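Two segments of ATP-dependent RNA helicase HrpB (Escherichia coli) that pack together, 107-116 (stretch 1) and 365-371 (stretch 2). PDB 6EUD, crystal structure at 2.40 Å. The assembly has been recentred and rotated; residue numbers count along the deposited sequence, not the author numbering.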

# COMPACT_ATOMS: atom_id res chain seq x y z
N LEU A 107 4.35 -14.22 -18.13
CA LEU A 107 5.77 -14.35 -17.83
C LEU A 107 5.98 -14.85 -16.41
O LEU A 107 6.84 -15.70 -16.15
CB LEU A 107 6.48 -13.02 -18.04
CG LEU A 107 7.97 -13.01 -17.72
CD1 LEU A 107 8.67 -14.18 -18.39
CD2 LEU A 107 8.62 -11.69 -18.17
N THR A 108 5.16 -14.35 -15.49
CA THR A 108 5.23 -14.80 -14.11
C THR A 108 4.95 -16.30 -13.99
O THR A 108 5.68 -17.00 -13.30
CB THR A 108 4.24 -14.01 -13.21
OG1 THR A 108 4.47 -12.60 -13.37
CG2 THR A 108 4.42 -14.41 -11.73
N ARG A 109 3.91 -16.79 -14.67
CA ARG A 109 3.60 -18.23 -14.70
C ARG A 109 4.76 -19.09 -15.21
O ARG A 109 5.10 -20.10 -14.60
CB ARG A 109 2.36 -18.50 -15.57
CG ARG A 109 1.07 -18.05 -14.92
CD ARG A 109 1.07 -18.44 -13.46
NE ARG A 109 0.47 -17.38 -12.67
CZ ARG A 109 0.79 -17.12 -11.41
NH1 ARG A 109 1.70 -17.85 -10.78
NH2 ARG A 109 0.19 -16.12 -10.78
N MET A 110 5.35 -18.67 -16.33
CA MET A 110 6.46 -19.37 -16.95
C MET A 110 7.66 -19.55 -16.01
O MET A 110 8.23 -20.63 -15.92
CB MET A 110 6.90 -18.63 -18.22
CG MET A 110 5.83 -18.58 -19.30
SD MET A 110 6.26 -17.59 -20.75
CE MET A 110 7.83 -18.31 -21.22
N ILE A 111 8.02 -18.47 -15.32
CA ILE A 111 9.14 -18.51 -14.39
C ILE A 111 8.82 -19.35 -13.14
O ILE A 111 9.69 -20.03 -12.59
CB ILE A 111 9.56 -17.08 -13.96
CG1 ILE A 111 9.85 -16.23 -15.20
CG2 ILE A 111 10.78 -17.12 -13.07
CD1 ILE A 111 10.26 -14.82 -14.91
N GLN A 112 7.56 -19.33 -12.71
CA GLN A 112 7.14 -20.12 -11.56
C GLN A 112 7.23 -21.60 -11.84
O GLN A 112 7.62 -22.38 -10.96
CB GLN A 112 5.71 -19.77 -11.14
CG GLN A 112 5.55 -18.41 -10.51
CD GLN A 112 6.10 -18.34 -9.09
OE1 GLN A 112 6.72 -19.29 -8.61
NE2 GLN A 112 5.83 -17.24 -8.40
N ARG A 113 6.86 -21.99 -13.05
CA ARG A 113 6.89 -23.39 -13.44
C ARG A 113 8.29 -23.86 -13.79
O ARG A 113 8.70 -24.96 -13.42
CB ARG A 113 5.94 -23.67 -14.61
CG ARG A 113 4.49 -23.59 -14.26
CD ARG A 113 3.63 -23.67 -15.51
NE ARG A 113 4.32 -24.33 -16.62
CZ ARG A 113 4.41 -25.65 -16.80
NH1 ARG A 113 3.84 -26.49 -15.94
NH2 ARG A 113 5.06 -26.13 -17.84
N ASP A 114 9.03 -23.02 -14.52
CA ASP A 114 10.39 -23.34 -14.90
C ASP A 114 11.34 -22.25 -14.47
O ASP A 114 11.64 -21.34 -15.24
CB ASP A 114 10.50 -23.55 -16.41
CG ASP A 114 11.88 -24.03 -16.83
OD1 ASP A 114 12.64 -24.52 -15.96
OD2 ASP A 114 12.21 -23.93 -18.03
N PRO A 115 11.81 -22.34 -13.21
CA PRO A 115 12.66 -21.33 -12.57
C PRO A 115 14.05 -21.19 -13.20
O PRO A 115 14.79 -20.27 -12.87
CB PRO A 115 12.77 -21.83 -11.12
CG PRO A 115 11.58 -22.72 -10.94
CD PRO A 115 11.42 -23.40 -12.27
N GLU A 116 14.42 -22.11 -14.09
CA GLU A 116 15.67 -21.97 -14.81
C GLU A 116 15.42 -21.62 -16.28
O GLU A 116 16.36 -21.42 -17.04
CB GLU A 116 16.50 -23.25 -14.69
CG GLU A 116 17.37 -23.28 -13.45
CD GLU A 116 17.73 -24.68 -13.02
OE1 GLU A 116 17.83 -25.57 -13.90
OE2 GLU A 116 17.92 -24.90 -11.80
N MET A 365 1.68 -13.83 -2.62
CA MET A 365 1.42 -15.21 -3.00
C MET A 365 2.48 -15.69 -3.99
O MET A 365 2.97 -16.79 -3.85
CB MET A 365 0.00 -15.33 -3.58
CG MET A 365 -0.43 -16.71 -4.00
SD MET A 365 -0.73 -17.79 -2.61
CE MET A 365 -2.08 -16.95 -1.83
N GLU A 366 2.87 -14.85 -4.95
CA GLU A 366 3.94 -15.20 -5.90
C GLU A 366 5.30 -15.40 -5.25
O GLU A 366 6.00 -16.38 -5.54
CB GLU A 366 4.08 -14.13 -6.98
CG GLU A 366 2.86 -13.94 -7.87
CD GLU A 366 2.60 -15.10 -8.82
OE1 GLU A 366 3.27 -16.17 -8.73
OE2 GLU A 366 1.71 -14.94 -9.68
N LEU A 367 5.70 -14.45 -4.40
CA LEU A 367 6.98 -14.53 -3.70
C LEU A 367 7.06 -15.77 -2.80
O LEU A 367 8.10 -16.42 -2.75
CB LEU A 367 7.22 -13.26 -2.88
CG LEU A 367 7.29 -11.95 -3.68
CD1 LEU A 367 7.50 -10.76 -2.77
CD2 LEU A 367 8.38 -12.03 -4.75
N LEU A 368 5.98 -16.09 -2.09
CA LEU A 368 5.95 -17.29 -1.24
C LEU A 368 6.13 -18.57 -2.06
O LEU A 368 6.96 -19.41 -1.72
CB LEU A 368 4.64 -17.36 -0.44
CG LEU A 368 4.48 -16.34 0.70
CD1 LEU A 368 3.03 -16.28 1.14
CD2 LEU A 368 5.39 -16.68 1.88
N GLN A 369 5.35 -18.69 -3.13
CA GLN A 369 5.49 -19.79 -4.09
C GLN A 369 6.89 -19.80 -4.72
O GLN A 369 7.44 -20.85 -5.02
CB GLN A 369 4.42 -19.68 -5.19
CG GLN A 369 4.41 -20.83 -6.20
CD GLN A 369 3.54 -20.53 -7.41
OE1 GLN A 369 3.15 -19.39 -7.64
NE2 GLN A 369 3.24 -21.56 -8.19
N TRP A 370 7.47 -18.62 -4.90
CA TRP A 370 8.83 -18.53 -5.45
C TRP A 370 9.85 -19.04 -4.43
O TRP A 370 10.95 -19.45 -4.79
CB TRP A 370 9.15 -17.09 -5.87
CG TRP A 370 10.48 -16.93 -6.56
CD1 TRP A 370 11.56 -16.20 -6.12
CD2 TRP A 370 10.89 -17.53 -7.80
NE1 TRP A 370 12.60 -16.30 -7.02
CE2 TRP A 370 12.22 -17.11 -8.06
CE3 TRP A 370 10.26 -18.37 -8.73
CZ2 TRP A 370 12.92 -17.51 -9.20
CZ3 TRP A 370 10.96 -18.76 -9.85
CH2 TRP A 370 12.28 -18.34 -10.08
N GLY A 371 9.46 -19.02 -3.15
CA GLY A 371 10.31 -19.51 -2.09
C GLY A 371 10.89 -18.39 -1.27
O GLY A 371 11.69 -18.60 -0.37

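Two helices, running in nearly the same direction at 20° to each other, meet here with their axes still 10.8 Å apart at closest approach. The space between the helices is filled mainly by side chains, the longer ones reaching furthest across, with some backbone oxygens also taking part, and the contact is modest: 379 Å² buried, both sides summed.

Along stretch 1, L107 is out of reach, and T108 makes the first approach. Its CA-to-CB bond points toward the other helix, and its methyl CG2 lies 3.4 Å from OE2 of E366. The small side chain of the buried T108 packs its methyl beside the carboxylate, though the place of OE2 is less sure.

R109 shows the opposite solution. Its CA-to-CB bond points away, yet chi1 and chi2, both m, bend the long chain so that the guanidinium comes back to E366. The result is a salt bridge, including a hydrogen bond from R109 NH1 to E366 OE1 at 3.1 Å. The modelled separation of R109 NH2 and E366 OE2, 2.2 Å, is too short to be real, so the pairing is more trustworthy than its exact geometry. E366 is itself folded over, with chi1 and chi2 both m, and is buried; a positive partner offsets the cost of placing a carboxylate there.

One turn after T108, the CA-to-CB bond of I111 points toward stretch 2, and its side chain supplies part of the apolar contact. Its CG2 is 3.6 Å from CH2 of W370, while its carbonyl O sits at the edge of the indole, 3.3 Å from CZ3.

Q112, whose CA is 6.5 Å from that of W370, has the largest covered area of stretch 1. Starting sideways, it too takes m at chi1 and chi2, which brings its amide across. NE2 donates to the backbone, E366 O, at 3.0 Å and, more weakly, to the side chain, E366 OE1, at 2.8 Å. E366 O also accepts the helical bond from W370 N, so the glutamine adds a second donor to a carbonyl already in use. An amide suits the position: NE2 serves these acceptors without adding charge, while OE1 lies at the indole edge, 3.7 Å from W370 CE3. Q369 packs alongside, its OE1 3.5 Å from Q112 CD.

R113 and D114 point away as the chain leaves the helix. P115 then turns back, its CB 3.7 Å from W370 CH2, so that the indole's far end meets both I111 and the proline. The rule is compact: a polar cluster centred on E366, and beside it a tryptophan reaching across to aliphatic partners.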